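Long-range contacts in thiol-activated cytolysin (Desulfobulbus propionicus, PDB 6NAL), which probably perforates target membranes as a pore-forming toxin of the cholesterol-dependent cytolysin superfamily: residues Tyr55-Ser65 with Leu159-Ile167; Pro231-Arg242 with Ala331-Leu341. All coordinates share one frame; numbering follows the deposited sequence.

In the fold
The two contacts lie side by side, their centres about 13 Å apart, and they meet directly. In interaction 1, 55-65 also pairs with 331-341, the strand that interaction 2 zips to 231-242. Val63 N lies 3.0 Å from Leu334 O and Ile61 O lies 3.1 Å from Tyr336 N, both probable hydrogen bonds. Asn335, whose backbone O bonds to Gln239 in interaction 2, also turns its ND2 toward Gly164 O, tying the loop after helix 156-163 to the same sheet. An imidazole, probably from the crystallisation liquor, sits about 4 Å from the Lys162 side chain in interaction 1.

Interaction 1 (Tyr55-Ser65 with Leu159-Ile167); sequences YEADFDIAVPS and LMLKFGCDI
Tyr55 and Phe59 lie on a strand that passes across the last turn of helix 156-163: the axes of 55-59 and 159-163 come within 7.7 Å, and their directions differ by 74°. Beyond the helix the two chains run close, and Gly164, with no side chain and a positive phi, lets its CA sit 3.4 Å from Asp60 O. Leu161 fills the crossing by splitting its branches: CD2 lies at the edge of the Tyr55 ring and close to Tyr55 O, while CD1 reaches Ala57 O and the Phe59 ring. With CG anti to the backbone N (chi1 -179°), Tyr55 sends its ring against Lys162, whose CE stands 3.7 Å from the ring centroid, almost squarely over the face. This CH-pi contact continues into a cation-pi contact, with Lys162 NZ 4.9 Å from the same centroid, although the amine's stronger partners are Glu158 and Ser151. Phe59 CE1 approaches Met160 O at 3.3 Å, with the oxygen in the ring plane; that oxygen takes the Gly164 N-H that ends the helix. Selenomethionine Met160, bent at its last torsion, brings CE to Phe59 CZ. Ala62 CB nestles against Gly164 O and Asp166 N, and a water bridges Asp60 O and Ala62 N, with a weaker bond to Cys165 O. Asp166, the N-cap of helix 167-174, takes a weak but nearly straight bond from Ser65 N at 3.4 Å to OD1. In sequence these helices fall between strands 147-152 and 187-202, probably matching the helical cluster that unfurls into membrane hairpins in related cytolysins. Strand 349-372 pairs with Tyr55, Ala57 and Phe59 along their backbones, Phe24 meets the Phe59 ring edge-to-face, and a strand of the second subunit extends the sheet in parallel at Tyr55 and Glu56.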
loop_
_atom_site.group_PDB
_atom_site.type_symbol
_atom_site.label_atom_id
_atom_site.label_comp_id
_atom_site.label_asym_id
_atom_site.label_seq_id
_atom_site.Cartn_x
_atom_site.Cartn_y
_atom_site.Cartn_z
ATOM N N TYR A 55 -0.741 19.090 3.303
ATOM C CA TYR A 55 -0.005 19.163 4.542
ATOM C C TYR A 55 -0.493 20.421 5.230
ATOM O O TYR A 55 -0.597 21.465 4.588
ATOM C CB TYR A 55 1.496 19.214 4.308
ATOM C CG TYR A 55 2.262 19.276 5.610
ATOM C CD1 TYR A 55 2.423 18.147 6.405
ATOM C CD2 TYR A 55 2.809 20.462 6.045
ATOM C CE1 TYR A 55 3.100 18.194 7.607
ATOM C CE2 TYR A 55 3.518 20.543 7.290
ATOM C CZ TYR A 55 3.648 19.409 8.047
ATOM O OH TYR A 55 4.316 19.418 9.228
ATOM N N GLU A 56 -0.761 20.319 6.521
ATOM C CA GLU A 56 -1.330 21.368 7.339
ATOM C C GLU A 56 -0.386 21.558 8.506
ATOM O O GLU A 56 -0.072 20.568 9.182
ATOM C CB GLU A 56 -2.668 20.919 7.861
ATOM C CG GLU A 56 -3.649 21.938 8.251
ATOM C CD GLU A 56 -5.066 21.564 7.786
ATOM O OE1 GLU A 56 -6.016 22.117 8.388
ATOM O OE2 GLU A 56 -5.242 20.769 6.807
ATOM N N ALA A 57 -0.014 22.816 8.783
ATOM C CA ALA A 57 0.833 23.134 9.928
ATOM C C ALA A 57 0.843 24.630 10.232
ATOM O O ALA A 57 0.554 25.463 9.371
ATOM C CB ALA A 57 2.269 22.660 9.695
ATOM N N ASP A 58 1.186 24.961 11.468
ATOM C CA ASP A 58 1.428 26.363 11.823
ATOM C C ASP A 58 2.575 26.936 11.003
ATOM O O ASP A 58 3.651 26.349 10.936
ATOM C CB ASP A 58 1.741 26.457 13.305
ATOM C CG ASP A 58 0.545 26.143 14.167
ATOM O OD1 ASP A 58 -0.630 26.237 13.677
ATOM O OD2 ASP A 58 0.795 25.786 15.343
ATOM N N PHE A 59 2.342 28.071 10.343
ATOM C CA PHE A 59 3.353 28.675 9.480
ATOM C C PHE A 59 4.263 29.552 10.331
ATOM O O PHE A 59 3.811 30.549 10.931
ATOM C CB PHE A 59 2.707 29.484 8.357
ATOM C CG PHE A 59 3.676 30.007 7.323
ATOM C CD1 PHE A 59 4.738 29.238 6.865
ATOM C CD2 PHE A 59 3.507 31.286 6.794
ATOM C CE1 PHE A 59 5.635 29.737 5.896
ATOM C CE2 PHE A 59 4.382 31.794 5.826
ATOM C CZ PHE A 59 5.443 31.016 5.368
ATOM N N ASP A 60 5.537 29.176 10.366
ATOM C CA ASP A 60 6.599 29.955 11.005
ATOM C C ASP A 60 7.114 31.046 10.069
ATOM O O ASP A 60 7.447 30.778 8.903
ATOM C CB ASP A 60 7.779 29.051 11.372
ATOM C CG ASP A 60 7.912 28.823 12.849
ATOM O OD1 ASP A 60 7.145 29.456 13.612
ATOM O OD2 ASP A 60 8.791 28.004 13.240
ATOM N N ILE A 61 7.198 32.274 10.570
ATOM C CA ILE A 61 7.564 33.413 9.731
ATOM C C ILE A 61 9.055 33.666 9.898
ATOM O O ILE A 61 9.499 34.061 10.978
ATOM C CB ILE A 61 6.763 34.667 10.083
ATOM C CG1 ILE A 61 5.272 34.378 10.261
ATOM C CG2 ILE A 61 7.020 35.714 9.047
ATOM C CD1 ILE A 61 4.585 33.975 9.047
ATOM N N ALA A 62 9.832 33.419 8.846
ATOM C CA ALA A 62 11.247 33.750 8.835
ATOM C C ALA A 62 11.462 35.255 8.743
ATOM O O ALA A 62 10.690 35.990 8.126
ATOM C CB ALA A 62 11.958 33.092 7.661
ATOM N N VAL A 63 12.534 35.712 9.374
ATOM C CA VAL A 63 13.026 37.061 9.136
ATOM C C VAL A 63 13.680 37.116 7.765
ATOM O O VAL A 63 14.735 36.520 7.570
ATOM C CB VAL A 63 14.059 37.479 10.190
ATOM C CG1 VAL A 63 14.728 38.788 9.772
ATOM C CG2 VAL A 63 13.464 37.668 11.561
ATOM N N PRO A 64 13.151 37.847 6.808
ATOM C CA PRO A 64 13.825 37.897 5.508
ATOM C C PRO A 64 15.151 38.641 5.584
ATOM O O PRO A 64 15.304 39.625 6.313
ATOM C CB PRO A 64 12.823 38.618 4.596
ATOM C CG PRO A 64 11.524 38.633 5.349
ATOM C CD PRO A 64 11.889 38.595 6.830
ATOM N N SER A 65 16.112 38.143 4.813
ATOM C CA SER A 65 17.429 38.761 4.694
ATOM C C SER A 65 17.353 40.258 4.389
ATOM O O SER A 65 18.189 41.044 4.845
ATOM C CB SER A 65 18.193 38.066 3.570
ATOM O OG SER A 65 17.578 38.400 2.313
ATOM N N LEU A 159 7.953 23.562 1.015
ATOM C CA LEU A 159 9.181 23.975 1.674
ATOM C C LEU A 159 8.892 25.025 2.720
ATOM O O LEU A 159 9.247 24.861 3.888
ATOM C CB LEU A 159 10.182 24.526 0.653
ATOM C CG LEU A 159 11.654 24.405 1.050
ATOM C CD1 LEU A 159 12.639 24.304 -0.079
ATOM C CD2 LEU A 159 12.036 25.640 1.875
HETATM N N MSE A 160 8.228 26.097 2.335
HETATM C CA MSE A 160 8.019 27.195 3.268
HETATM C C MSE A 160 7.239 26.703 4.448
HETATM O O MSE A 160 7.537 27.021 5.564
HETATM C CB MSE A 160 7.301 28.354 2.621
HETATM C CG MSE A 160 8.234 29.295 1.851
HETATM SE SE MSE A 160 7.179 30.301 0.520
HETATM C CE MSE A 160 5.855 31.066 1.690
ATOM N N LEU A 161 6.245 25.862 4.206
ATOM C CA LEU A 161 5.361 25.473 5.301
ATOM C C LEU A 161 5.994 24.479 6.278
ATOM O O LEU A 161 5.630 24.442 7.451
ATOM C CB LEU A 161 4.091 24.873 4.720
ATOM C CG LEU A 161 2.978 24.695 5.720
ATOM C CD1 LEU A 161 2.628 26.020 6.399
ATOM C CD2 LEU A 161 1.737 24.106 5.002
ATOM N N LYS A 162 6.865 23.606 5.809
ATOM C CA LYS A 162 7.430 22.596 6.675
ATOM C C LYS A 162 8.639 23.129 7.422
ATOM O O LYS A 162 8.831 22.796 8.584
ATOM C CB LYS A 162 7.800 21.381 5.844
ATOM C CG LYS A 162 6.589 20.543 5.480
ATOM C CD LYS A 162 7.015 19.165 4.955
ATOM C CE LYS A 162 5.869 18.157 4.956
ATOM N NZ LYS A 162 6.339 16.897 4.340
ATOM N N PHE A 163 9.388 24.030 6.801
ATOM C CA PHE A 163 10.644 24.542 7.312
ATOM C C PHE A 163 10.617 25.990 7.786
ATOM O O PHE A 163 11.632 26.463 8.293
ATOM C CB PHE A 163 11.693 24.405 6.208
ATOM C CG PHE A 163 11.942 22.987 5.823
ATOM C CD1 PHE A 163 11.219 22.391 4.803
ATOM C CD2 PHE A 163 12.882 22.229 6.513
ATOM C CE1 PHE A 163 11.434 21.070 4.460
ATOM C CE2 PHE A 163 13.114 20.895 6.172
ATOM C CZ PHE A 163 12.379 20.308 5.152
ATOM N N GLY A 164 9.524 26.720 7.608
ATOM C CA GLY A 164 9.450 28.087 8.123
ATOM C C GLY A 164 10.602 28.988 7.727
ATOM O O GLY A 164 11.033 29.834 8.524
ATOM N N CYS A 165 11.084 28.866 6.500
ATOM C CA CYS A 165 12.283 29.586 6.113
ATOM C C CYS A 165 11.968 30.671 5.085
ATOM O O CYS A 165 10.840 30.801 4.588
ATOM C CB CYS A 165 13.324 28.605 5.565
ATOM S SG CYS A 165 12.773 27.789 4.045
ATOM N N ASP A 166 13.012 31.453 4.780
ATOM C CA ASP A 166 12.929 32.579 3.855
ATOM C C ASP A 166 13.246 32.032 2.470
ATOM O O ASP A 166 14.410 31.881 2.115
ATOM C CB ASP A 166 13.897 33.690 4.260
ATOM C CG ASP A 166 14.017 34.797 3.194
ATOM O OD1 ASP A 166 15.123 35.388 3.161
ATOM O OD2 ASP A 166 13.031 35.076 2.426
ATOM N N ILE A 167 12.220 31.719 1.684
ATOM C CA ILE A 167 12.462 31.080 0.397
ATOM C C ILE A 167 13.433 31.900 -0.434
ATOM O O ILE A 167 14.311 31.358 -1.120
ATOM C CB ILE A 167 11.135 30.880 -0.356
ATOM C CG1 ILE A 167 11.336 29.781 -1.409
ATOM C CG2 ILE A 167 10.677 32.206 -1.014
ATOM C CD1 ILE A 167 11.233 28.361 -0.873
HETATM O O HOH W 1 8.500 32.133 6.612
HETATM O O HOH W 2 14.672 38.560 1.786
#

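Interaction 2 (Pro231-Arg242 with Ala331-Leu341)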
loop_
_atom_site.group_PDB
_atom_site.type_symbol
_atom_site.label_atom_id
_atom_site.label_comp_id
_atom_site.label_asym_id
_atom_site.label_seq_id
_atom_site.Cartn_x
_atom_site.Cartn_y
_atom_site.Cartn_z
ATOM N N PRO A 231 -4.780 45.976 9.264
ATOM C CA PRO A 231 -4.575 46.441 10.658
ATOM C C PRO A 231 -3.104 46.468 11.017
ATOM O O PRO A 231 -2.294 45.825 10.330
ATOM C CB PRO A 231 -5.313 45.396 11.503
ATOM C CG PRO A 231 -5.398 44.176 10.609
ATOM C CD PRO A 231 -5.482 44.690 9.186
ATOM N N PRO A 232 -2.726 47.229 12.053
ATOM C CA PRO A 232 -1.312 47.334 12.412
ATOM C C PRO A 232 -0.892 46.142 13.240
ATOM O O PRO A 232 -1.669 45.608 14.046
ATOM C CB PRO A 232 -1.246 48.637 13.231
ATOM C CG PRO A 232 -2.594 48.701 13.885
ATOM C CD PRO A 232 -3.542 48.225 12.798
ATOM N N LEU A 233 0.370 45.761 13.060
ATOM C CA LEU A 233 0.973 44.708 13.864
ATOM C C LEU A 233 2.204 45.187 14.619
ATOM O O LEU A 233 2.841 46.181 14.265
ATOM C CB LEU A 233 1.398 43.526 12.996
ATOM C CG LEU A 233 0.389 42.928 12.057
ATOM C CD1 LEU A 233 1.121 42.185 10.954
ATOM C CD2 LEU A 233 -0.528 42.019 12.789
ATOM N N PHE A 234 2.552 44.407 15.645
ATOM C CA PHE A 234 3.638 44.693 16.571
ATOM C C PHE A 234 4.513 43.444 16.702
ATOM O O PHE A 234 4.040 42.395 17.160
ATOM C CB PHE A 234 3.032 45.102 17.920
ATOM C CG PHE A 234 4.016 45.321 19.011
ATOM C CD1 PHE A 234 4.603 46.543 19.186
ATOM C CD2 PHE A 234 4.297 44.327 19.914
ATOM C CE1 PHE A 234 5.523 46.734 20.202
ATOM C CE2 PHE A 234 5.164 44.530 20.975
ATOM C CZ PHE A 234 5.783 45.737 21.105
ATOM N N VAL A 235 5.780 43.562 16.316
ATOM C CA VAL A 235 6.740 42.494 16.456
ATOM C C VAL A 235 7.016 42.276 17.932
ATOM O O VAL A 235 7.739 43.045 18.583
ATOM C CB VAL A 235 8.011 42.788 15.667
ATOM C CG1 VAL A 235 8.950 41.640 15.766
ATOM C CG2 VAL A 235 7.683 43.024 14.207
ATOM N N LYS A 236 6.456 41.183 18.445
ATOM C CA LYS A 236 6.583 40.825 19.848
ATOM C C LYS A 236 7.871 40.078 20.171
ATOM O O LYS A 236 8.357 40.144 21.311
ATOM C CB LYS A 236 5.412 39.957 20.275
ATOM C CG LYS A 236 5.271 39.900 21.760
ATOM C CD LYS A 236 4.119 38.996 22.173
ATOM C CE LYS A 236 4.105 38.806 23.685
ATOM N NZ LYS A 236 3.040 37.875 24.122
ATOM N N ASN A 237 8.438 39.353 19.215
ATOM C CA ASN A 237 9.559 38.492 19.566
ATOM C C ASN A 237 10.297 38.085 18.305
ATOM O O ASN A 237 9.671 37.831 17.277
ATOM C CB ASN A 237 9.032 37.262 20.336
ATOM C CG ASN A 237 10.128 36.461 21.003
ATOM O OD1 ASN A 237 10.971 36.979 21.727
ATOM N ND2 ASN A 237 10.117 35.181 20.753
ATOM N N VAL A 238 11.620 38.108 18.377
ATOM C CA VAL A 238 12.512 37.596 17.350
ATOM C C VAL A 238 13.454 36.602 18.007
ATOM O O VAL A 238 13.923 36.833 19.128
ATOM C CB VAL A 238 13.338 38.705 16.670
ATOM C CG1 VAL A 238 14.132 38.128 15.517
ATOM C CG2 VAL A 238 12.479 39.852 16.192
ATOM N N GLN A 239 13.734 35.507 17.314
ATOM C CA GLN A 239 14.688 34.513 17.773
ATOM C C GLN A 239 15.938 34.633 16.943
ATOM O O GLN A 239 15.860 34.868 15.743
ATOM C CB GLN A 239 14.182 33.076 17.589
ATOM C CG GLN A 239 12.836 32.824 18.110
ATOM C CD GLN A 239 12.265 31.457 17.620
ATOM O OE1 GLN A 239 11.351 30.948 18.231
ATOM N NE2 GLN A 239 12.819 30.879 16.536
ATOM N N TYR A 240 17.075 34.415 17.563
ATOM C CA TYR A 240 18.359 34.550 16.895
ATOM C C TYR A 240 19.165 33.266 17.070
ATOM O O TYR A 240 19.190 32.677 18.152
ATOM C CB TYR A 240 19.183 35.742 17.476
ATOM C CG TYR A 240 18.508 37.059 17.344
ATOM C CD1 TYR A 240 17.511 37.409 18.221
ATOM C CD2 TYR A 240 18.831 37.940 16.332
ATOM C CE1 TYR A 240 16.878 38.601 18.123
ATOM C CE2 TYR A 240 18.189 39.173 16.221
ATOM C CZ TYR A 240 17.223 39.491 17.139
ATOM O OH TYR A 240 16.509 40.644 17.091
ATOM N N GLY A 241 19.869 32.861 16.037
ATOM C CA GLY A 241 20.630 31.657 16.183
ATOM C C GLY A 241 21.312 31.243 14.914
ATOM O O GLY A 241 21.853 32.086 14.217
ATOM N N ARG A 242 21.270 29.940 14.598
ATOM C CA ARG A 242 22.065 29.338 13.538
ATOM C C ARG A 242 21.244 28.264 12.845
ATOM O O ARG A 242 20.481 27.543 13.477
ATOM C CB ARG A 242 23.326 28.701 14.129
ATOM C CG ARG A 242 24.212 27.928 13.177
ATOM C CD ARG A 242 25.494 27.525 13.976
ATOM N NE ARG A 242 26.333 26.545 13.310
ATOM C CZ ARG A 242 27.236 26.840 12.385
ATOM N NH1 ARG A 242 27.388 28.104 12.040
ATOM N NH2 ARG A 242 27.998 25.885 11.840
ATOM N N ALA A 331 24.855 36.154 15.789
ATOM C CA ALA A 331 23.811 35.214 15.472
ATOM C C ALA A 331 22.888 35.792 14.399
ATOM O O ALA A 331 22.773 37.009 14.232
ATOM C CB ALA A 331 23.009 34.851 16.708
ATOM N N ALA A 332 22.229 34.901 13.663
ATOM C CA ALA A 332 21.330 35.414 12.630
ATOM C C ALA A 332 19.904 35.463 13.148
ATOM O O ALA A 332 19.526 34.649 14.003
ATOM C CB ALA A 332 21.387 34.544 11.387
ATOM N N PRO A 333 19.101 36.443 12.728
ATOM C CA PRO A 333 17.676 36.373 13.035
ATOM C C PRO A 333 17.063 35.231 12.247
ATOM O O PRO A 333 17.410 35.002 11.088
ATOM C CB PRO A 333 17.127 37.738 12.584
ATOM C CG PRO A 333 18.158 38.318 11.677
ATOM C CD PRO A 333 19.481 37.761 12.169
ATOM N N LEU A 334 16.158 34.509 12.892
ATOM C CA LEU A 334 15.604 33.291 12.316
ATOM C C LEU A 334 14.112 33.443 12.137
ATOM O O LEU A 334 13.631 33.440 11.010
ATOM C CB LEU A 334 15.890 32.074 13.191
ATOM C CG LEU A 334 17.357 31.731 13.305
ATOM C CD1 LEU A 334 17.621 30.492 14.121
ATOM C CD2 LEU A 334 17.975 31.593 11.903
ATOM N N ASN A 335 13.381 33.621 13.223
ATOM C CA ASN A 335 11.939 33.747 13.123
ATOM C C ASN A 335 11.480 34.912 13.985
ATOM O O ASN A 335 12.149 35.291 14.947
ATOM C CB ASN A 335 11.261 32.443 13.530
ATOM C CG ASN A 335 11.637 31.269 12.612
ATOM O OD1 ASN A 335 12.592 30.523 12.885
ATOM N ND2 ASN A 335 10.894 31.103 11.536
ATOM N N TYR A 336 10.350 35.494 13.612
ATOM C CA TYR A 336 9.751 36.568 14.382
ATOM C C TYR A 336 8.264 36.262 14.481
ATOM O O TYR A 336 7.691 35.527 13.671
ATOM C CB TYR A 336 10.091 37.999 13.808
ATOM C CG TYR A 336 9.410 38.412 12.537
ATOM C CD1 TYR A 336 9.805 37.891 11.328
ATOM C CD2 TYR A 336 8.366 39.328 12.547
ATOM C CE1 TYR A 336 9.139 38.208 10.146
ATOM C CE2 TYR A 336 7.724 39.693 11.361
ATOM C CZ TYR A 336 8.121 39.129 10.172
ATOM O OH TYR A 336 7.488 39.475 9.009
ATOM N N TYR A 337 7.671 36.801 15.538
ATOM C CA TYR A 337 6.287 36.590 15.919
ATOM C C TYR A 337 5.645 37.950 16.092
ATOM O O TYR A 337 6.223 38.843 16.739
ATOM C CB TYR A 337 6.188 35.771 17.210
ATOM C CG TYR A 337 6.899 34.439 17.026
ATOM C CD1 TYR A 337 8.273 34.326 17.269
ATOM C CD2 TYR A 337 6.220 33.315 16.538
ATOM C CE1 TYR A 337 8.935 33.141 17.077
ATOM C CE2 TYR A 337 6.884 32.114 16.340
ATOM C CZ TYR A 337 8.246 32.036 16.614
ATOM O OH TYR A 337 8.931 30.854 16.413
ATOM N N THR A 338 4.488 38.110 15.443
ATOM C CA THR A 338 3.719 39.342 15.439
ATOM C C THR A 338 2.452 39.129 16.241
ATOM O O THR A 338 1.867 38.044 16.239
ATOM C CB THR A 338 3.286 39.805 14.027
ATOM O OG1 THR A 338 2.752 38.711 13.255
ATOM C CG2 THR A 338 4.445 40.382 13.318
ATOM N N VAL A 339 2.002 40.200 16.848
ATOM C CA VAL A 339 0.721 40.305 17.516
ATOM C C VAL A 339 -0.003 41.530 16.920
ATOM O O VAL A 339 0.635 42.447 16.391
ATOM C CB VAL A 339 1.037 40.361 19.027
ATOM C CG1 VAL A 339 1.364 41.792 19.488
ATOM C CG2 VAL A 339 -0.027 39.664 19.840
ATOM N N PHE A 340 -1.339 41.486 16.883
ATOM C CA PHE A 340 -2.113 42.640 16.436
ATOM C C PHE A 340 -2.003 43.763 17.471
ATOM O O PHE A 340 -2.060 43.524 18.682
ATOM C CB PHE A 340 -3.578 42.266 16.196
ATOM C CG PHE A 340 -3.780 41.441 14.956
ATOM C CD1 PHE A 340 -3.783 42.041 13.696
ATOM C CD2 PHE A 340 -3.962 40.073 15.051
ATOM C CE1 PHE A 340 -3.958 41.276 12.529
ATOM C CE2 PHE A 340 -4.130 39.289 13.907
ATOM C CZ PHE A 340 -4.121 39.877 12.636
ATOM N N LEU A 341 -1.828 45.003 16.998
ATOM C CA LEU A 341 -1.553 46.077 17.950
ATOM C C LEU A 341 -2.796 46.444 18.739
ATOM O O LEU A 341 -2.708 46.718 19.940
ATOM C CB LEU A 341 -0.990 47.291 17.223
ATOM C CG LEU A 341 -0.749 48.537 18.079
ATOM C CD1 LEU A 341 0.202 48.280 19.251
ATOM C CD2 LEU A 341 -0.247 49.671 17.189
#
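Leu233 lays CD2 over one face of the Phe340 ring, 3.4 Å from Phe340 CD1, while Pro231 CG approaches the ring obliquely. Next along, Phe234 and Val339 exchange backbone bonds, and Val339 CG1 sits at the edge of the Phe234 ring. The Val235 side chain crosses that of Tyr336 at about a right angle, with Val235 CG1 4.0 Å from Tyr336 CD2, and Val238 CG2 packs on Tyr336 CB. Extended beyond CG (chi2 167°), Gln239 carries its amide to Tyr337, whose hydroxyl donates to Gln239 OE1 at 3.0 Å; the hydroxyl stands above the amide plane, about 59° out of it, rather than on a lone pair. Two antiparallel strands make this ladder, and a classic beta bulge interrupts it: Tyr337 O takes Lys236 N at 2.9 Å and, weakly, Asn237 N, shifting the register by one. Past the bulge Tyr337 N bonds to Asn237 O, and at the far end Gly241 N donates to Ala332 O at 2.7 Å. Strand 232-250 belongs to the large antiparallel sheet that probably corresponds to the core of domain 3 in related cytolysins. On its other edge it pairs with strand 76-78, through backbone bonds between Leu233 and Leu77, and that strand packs on Phe234, Val235 and Tyr336. Lys194 holds Asn335 OD1, and Arg242 reaches out to Ser297 OG and Gly295 O.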